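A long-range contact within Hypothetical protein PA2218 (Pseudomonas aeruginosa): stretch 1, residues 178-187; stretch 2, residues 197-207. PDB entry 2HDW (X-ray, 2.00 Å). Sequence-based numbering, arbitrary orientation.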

# COMPACT_ATOMS: atom_id res chain seq x y z
N ILE A 178 0.78 0.02 4.16
CA ILE A 178 0.82 -1.39 4.49
C ILE A 178 1.68 -2.18 3.50
O ILE A 178 1.64 -1.95 2.29
CB ILE A 178 -0.60 -2.03 4.45
CG1 ILE A 178 -1.59 -1.18 5.25
CG2 ILE A 178 -0.54 -3.45 5.00
CD1 ILE A 178 -3.04 -1.56 5.03
N CYS A 179 2.47 -3.12 4.03
CA CYS A 179 3.30 -3.97 3.19
C CYS A 179 4.16 -3.12 2.24
O CYS A 179 4.84 -2.19 2.68
CB CYS A 179 2.38 -4.91 2.39
SG CYS A 179 3.16 -6.35 1.62
N GLY A 180 4.10 -3.43 0.95
CA GLY A 180 4.88 -2.68 -0.03
C GLY A 180 4.61 -1.19 -0.05
O GLY A 180 5.48 -0.40 -0.41
N TRP A 181 3.40 -0.79 0.33
CA TRP A 181 3.09 0.63 0.33
C TRP A 181 3.58 1.35 1.58
O TRP A 181 3.42 2.57 1.71
CB TRP A 181 1.60 0.85 0.11
CG TRP A 181 1.26 0.72 -1.34
CD1 TRP A 181 1.22 -0.44 -2.08
CD2 TRP A 181 1.04 1.78 -2.27
NE1 TRP A 181 0.98 -0.15 -3.41
CE2 TRP A 181 0.88 1.21 -3.55
CE3 TRP A 181 0.97 3.18 -2.14
CZ2 TRP A 181 0.64 1.98 -4.69
CZ3 TRP A 181 0.74 3.95 -3.27
CH2 TRP A 181 0.58 3.34 -4.54
N GLY A 182 4.17 0.59 2.49
CA GLY A 182 4.73 1.19 3.68
C GLY A 182 5.92 2.01 3.19
O GLY A 182 6.17 3.11 3.65
N GLY A 183 6.65 1.45 2.22
CA GLY A 183 7.79 2.16 1.67
C GLY A 183 7.33 3.38 0.88
O GLY A 183 7.95 4.44 0.95
N MET A 184 6.25 3.22 0.12
CA MET A 184 5.72 4.33 -0.67
C MET A 184 5.16 5.44 0.23
O MET A 184 5.26 6.62 -0.10
CB MET A 184 4.61 3.83 -1.62
CG MET A 184 4.98 3.81 -3.12
SD MET A 184 6.18 2.53 -3.64
CE MET A 184 5.09 1.08 -3.72
N ALA A 185 4.59 5.06 1.37
CA ALA A 185 4.04 6.04 2.30
C ALA A 185 5.15 6.93 2.85
O ALA A 185 5.03 8.15 2.87
CB ALA A 185 3.30 5.35 3.45
N LEU A 186 6.24 6.32 3.30
CA LEU A 186 7.37 7.08 3.83
C LEU A 186 7.95 7.97 2.74
O LEU A 186 8.35 9.11 2.99
CB LEU A 186 8.45 6.14 4.37
CG LEU A 186 8.04 5.30 5.58
CD1 LEU A 186 9.08 4.22 5.85
CD2 LEU A 186 7.87 6.21 6.78
N ASN A 187 7.99 7.44 1.52
CA ASN A 187 8.52 8.17 0.37
C ASN A 187 7.67 9.41 0.09
O ASN A 187 8.20 10.49 -0.17
CB ASN A 187 8.54 7.28 -0.87
CG ASN A 187 9.53 7.76 -1.92
OD1 ASN A 187 9.20 7.87 -3.11
ND2 ASN A 187 10.76 8.03 -1.50
N ALA A 197 1.64 13.01 9.87
CA ALA A 197 2.23 11.86 10.56
C ALA A 197 2.07 10.65 9.67
O ALA A 197 1.21 10.64 8.79
CB ALA A 197 1.52 11.64 11.90
N VAL A 198 2.89 9.62 9.90
CA VAL A 198 2.85 8.42 9.09
C VAL A 198 3.13 7.15 9.88
O VAL A 198 4.03 7.11 10.72
CB VAL A 198 3.88 8.51 7.92
CG1 VAL A 198 5.30 8.67 8.49
CG2 VAL A 198 3.80 7.26 7.05
N VAL A 199 2.34 6.12 9.59
CA VAL A 199 2.47 4.80 10.20
C VAL A 199 2.68 3.80 9.07
O VAL A 199 2.06 3.93 8.02
CB VAL A 199 1.18 4.37 10.94
CG1 VAL A 199 1.20 2.86 11.20
CG2 VAL A 199 1.05 5.12 12.24
N THR A 200 3.55 2.82 9.27
CA THR A 200 3.76 1.78 8.27
C THR A 200 3.45 0.47 8.97
O THR A 200 3.72 0.32 10.16
CB THR A 200 5.21 1.73 7.73
OG1 THR A 200 6.12 1.51 8.81
CG2 THR A 200 5.56 3.03 7.01
N SER A 201 2.86 -0.47 8.25
CA SER A 201 2.54 -1.77 8.84
C SER A 201 3.18 -2.89 8.04
O SER A 201 2.95 -3.01 6.83
CB SER A 201 1.02 -1.95 8.90
OG SER A 201 0.68 -3.10 9.66
N THR A 202 3.99 -3.71 8.71
CA THR A 202 4.67 -4.85 8.08
C THR A 202 5.14 -4.47 6.66
O THR A 202 4.88 -5.17 5.67
CB THR A 202 3.73 -6.10 8.07
OG1 THR A 202 4.49 -7.27 7.73
CG2 THR A 202 2.58 -5.94 7.06
N MET A 203 5.89 -3.37 6.59
CA MET A 203 6.37 -2.82 5.33
C MET A 203 7.46 -3.57 4.56
O MET A 203 8.19 -4.40 5.11
CB MET A 203 6.87 -1.37 5.54
CG MET A 203 8.28 -1.24 6.16
SD MET A 203 9.01 0.45 6.18
CE MET A 203 9.73 0.56 4.54
N TYR A 204 7.54 -3.22 3.28
CA TYR A 204 8.54 -3.71 2.34
C TYR A 204 9.00 -2.41 1.68
O TYR A 204 8.25 -1.43 1.64
CB TYR A 204 7.90 -4.52 1.20
CG TYR A 204 7.90 -6.03 1.30
CD1 TYR A 204 7.21 -6.69 2.31
CD2 TYR A 204 8.48 -6.80 0.28
CE1 TYR A 204 7.07 -8.08 2.30
CE2 TYR A 204 8.35 -8.19 0.27
CZ TYR A 204 7.64 -8.82 1.27
OH TYR A 204 7.44 -10.18 1.23
N ASP A 205 10.23 -2.39 1.19
CA ASP A 205 10.71 -1.25 0.41
C ASP A 205 10.74 -1.98 -0.93
O ASP A 205 11.66 -2.76 -1.17
CB ASP A 205 12.13 -0.83 0.83
CG ASP A 205 12.77 0.11 -0.18
OD1 ASP A 205 12.37 0.09 -1.36
OD2 ASP A 205 13.70 0.87 0.20
N MET A 206 9.74 -1.77 -1.78
CA MET A 206 9.70 -2.48 -3.05
C MET A 206 10.90 -2.30 -3.99
O MET A 206 11.20 -3.20 -4.77
CB MET A 206 8.39 -2.19 -3.80
CG MET A 206 7.11 -2.72 -3.11
SD MET A 206 7.13 -4.48 -2.57
CE MET A 206 7.43 -5.27 -4.16
N THR A 207 11.59 -1.15 -3.92
CA THR A 207 12.74 -0.97 -4.81
C THR A 207 13.89 -1.84 -4.31
O THR A 207 14.65 -2.41 -5.10
CB THR A 207 13.21 0.52 -4.89
OG1 THR A 207 13.69 0.97 -3.61
CG2 THR A 207 12.06 1.41 -5.35
O HOH W 1 7.85 0.41 -1.37

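A strand-to-helix turn packs closely against a strand and the loop that follows it, held by backbone hydrogen bonds around Cys179 and, farther along the helix, by apolar side chains. Ile178 pairs with Ser201 in a parallel bridge, their CA atoms 4.7 Å apart and their side chains on the same face of the sheet. Just beyond it, Cys179 N donates to Ser201 O (2.8 Å, 161°), and Tyr204 N donates in turn to Cys179 O (3.0 Å), so both backbone polar groups of Cys179 are engaged by the second stretch. Cys179 O also receives Gly182 N at 2.9 Å within its own turn, which ties the start of the helix to the same anchor. CA-H...O contacts accompany these hydrogen bonds: Cys179 CA lies 3.2 Å from Thr202 O, and Met203 CA 3.1 Å from Cys179 O. Cys179 SG lies oblique to the Tyr204 ring, 4.1 Å from Tyr204 CD1.

Glycines allow this close approach. An ideal CB on Gly182 would fall 2.4 Å from Met203 CB, and one on Gly183 would fall 2.8 Å from Tyr204 O; both are clashes. With no side chain there, Gly183 N comes within 3.3 Å of Tyr204 O, a weak hydrogen bond. A water bridges the same region, donating to Gly180 O (2.7 Å) and accepting from Met206 N (2.9 Å).

The helix then runs nearly antiparallel to the strand (162°), their axes 7.3 Å apart at closest approach. Leu186 leaves CA sideways, but its side chain still reaches the second stretch: CD2 meets Val198 CG1 at 3.9 Å, CD1 meets Met203 SD at 3.8 Å, and the branch-point CG lies 3.7 Å from Thr200 CG2. Ala185 CB adds a contact with Val198 CG2 at 4.1 Å.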